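Local coordinates for protein AF1502 (Archaeoglobus fulgidus, PDB 5A1Q) that is of unknown function but represents the STAC domain, a small helical domain associated with transmembrane solute transport and two-component signal transduction, at residues 33-38 against 43-48. Sequence-based numbering, arbitrary orientation.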
# COMPACT_ATOMS: atom_id res chain seq x y z
N LEU A 33 -1.70 -3.15 4.55
CA LEU A 33 -2.58 -4.24 4.24
C LEU A 33 -3.05 -5.08 5.44
O LEU A 33 -4.05 -5.81 5.31
CB LEU A 33 -1.90 -5.17 3.22
CG LEU A 33 -1.63 -4.59 1.85
CD1 LEU A 33 -0.71 -5.48 1.05
CD2 LEU A 33 -2.87 -4.31 1.05
N GLY A 34 -2.37 -4.91 6.57
CA GLY A 34 -2.68 -5.66 7.80
C GLY A 34 -2.09 -7.06 7.76
O GLY A 34 -2.64 -7.99 8.39
N TYR A 35 -1.01 -7.25 7.02
CA TYR A 35 -0.32 -8.57 6.96
C TYR A 35 0.93 -8.57 7.90
O TYR A 35 1.75 -7.68 7.82
CB TYR A 35 0.22 -8.89 5.58
CG TYR A 35 -0.88 -8.95 4.46
CD1 TYR A 35 -2.23 -8.99 4.73
CD2 TYR A 35 -0.49 -8.86 3.15
CE1 TYR A 35 -3.16 -9.04 3.69
CE2 TYR A 35 -1.39 -8.91 2.15
CZ TYR A 35 -2.69 -8.96 2.40
OH TYR A 35 -3.51 -9.01 1.26
N ASP A 36 1.03 -9.58 8.81
CA ASP A 36 2.17 -9.64 9.73
C ASP A 36 3.23 -10.63 9.29
O ASP A 36 4.29 -10.75 9.93
CB ASP A 36 1.76 -9.96 11.17
CG ASP A 36 0.34 -10.31 11.27
OD1 ASP A 36 -0.10 -11.21 10.50
OD2 ASP A 36 -0.33 -9.62 12.06
N ASP A 37 3.01 -11.27 8.15
CA ASP A 37 4.06 -12.08 7.58
C ASP A 37 3.94 -12.09 6.06
O ASP A 37 3.03 -11.48 5.49
CB ASP A 37 4.04 -13.48 8.20
CG ASP A 37 2.86 -14.34 7.75
OD1 ASP A 37 1.96 -13.82 7.04
OD2 ASP A 37 2.82 -15.57 8.12
N VAL A 38 4.90 -12.76 5.42
CA VAL A 38 4.90 -12.94 3.99
C VAL A 38 4.82 -14.43 3.74
O VAL A 38 5.58 -15.22 4.32
CB VAL A 38 6.20 -12.37 3.31
CG1 VAL A 38 6.17 -12.62 1.82
CG2 VAL A 38 6.29 -10.89 3.58
N TYR A 43 2.01 -12.83 -0.97
CA TYR A 43 3.08 -12.06 -1.56
C TYR A 43 2.73 -11.29 -2.81
O TYR A 43 3.27 -10.21 -3.02
CB TYR A 43 4.36 -12.90 -1.80
CG TYR A 43 4.37 -13.82 -3.00
CD1 TYR A 43 3.64 -14.94 -2.98
CD2 TYR A 43 5.09 -13.49 -4.14
CE1 TYR A 43 3.63 -15.84 -4.03
CE2 TYR A 43 5.14 -14.39 -5.22
CZ TYR A 43 4.39 -15.57 -5.14
OH TYR A 43 4.29 -16.49 -6.17
N LYS A 44 1.82 -11.82 -3.62
CA LYS A 44 1.54 -11.16 -4.87
C LYS A 44 0.76 -9.87 -4.56
O LYS A 44 0.99 -8.85 -5.22
CB LYS A 44 0.79 -12.06 -5.80
CG LYS A 44 1.73 -13.13 -6.39
CD LYS A 44 1.11 -13.80 -7.59
CE LYS A 44 2.03 -14.93 -8.09
NZ LYS A 44 1.64 -15.59 -9.35
N GLU A 45 -0.09 -9.95 -3.55
CA GLU A 45 -0.83 -8.73 -3.12
C GLU A 45 0.08 -7.67 -2.57
O GLU A 45 -0.06 -6.46 -2.87
CB GLU A 45 -1.89 -9.08 -2.14
CG GLU A 45 -2.72 -7.86 -1.85
CD GLU A 45 -4.10 -8.20 -1.36
OE1 GLU A 45 -4.80 -9.02 -2.01
OE2 GLU A 45 -4.46 -7.63 -0.32
N ILE A 46 1.03 -8.05 -1.73
CA ILE A 46 2.06 -7.12 -1.31
C ILE A 46 2.83 -6.44 -2.45
O ILE A 46 2.96 -5.19 -2.55
CB ILE A 46 3.03 -7.77 -0.30
CG1 ILE A 46 2.27 -8.32 0.94
CG2 ILE A 46 4.23 -6.82 -0.03
CD1 ILE A 46 3.18 -9.21 1.79
N LEU A 47 3.29 -7.23 -3.41
CA LEU A 47 3.92 -6.67 -4.57
C LEU A 47 2.98 -5.82 -5.41
O LEU A 47 3.47 -4.84 -6.03
CB LEU A 47 4.54 -7.81 -5.45
CG LEU A 47 5.66 -8.52 -4.75
CD1 LEU A 47 6.09 -9.71 -5.59
CD2 LEU A 47 6.84 -7.60 -4.48
N SER A 48 1.70 -6.16 -5.49
CA SER A 48 0.77 -5.34 -6.25
C SER A 48 0.74 -3.87 -5.69
O SER A 48 0.64 -2.91 -6.47
CB SER A 48 -0.64 -5.95 -6.31
OG SER A 48 -1.36 -5.85 -5.06
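The end of helix 22-33 and the loop that joins it to helix 43-51 fold back so that L33, Y35 and V38 gather round I46 in the first turn of the following helix. A Schellman motif starts the reversal: G34, with positive phi, is its C-prime residue, and the motif is closed by the bonds from Y35 N to M30 O and from G34 N to E31 O. One face of the Y35 ring is covered by L33, whose CB sits 3.8 Å above the plane and over its centre. The ring meets I46 edge-on. CG1 of I46 lies in the ring plane, 3.6 Å from CD2 of Y35, and the two side chains run past each other in opposite directions. I46 carries CG1 anti to its own carbonyl carbon (chi1 -57°) and chi2 is also anti, which carries CD1 toward the loop, 4.0 Å from CG2 of V38. CD1 of L33 rests 4.0 Å from the CA of I46, while the other branch of V38, CG1, packs 4.1 Å from CB of Y43. E45 crosses the tyrosine at about a right angle, but the modelled approach of its carboxylate to the phenol oxygen is too close to interpret. M30 also touches both V38 and I46; M52 of the second subunit packs on L33 and E45. The arrangement is that of a helix-loop-helix connection in a small all-helical domain, in which a Schellman-terminated helix is followed by a loop whose V38 packs with I46 against helix 22-33 and also touches helix 7-18.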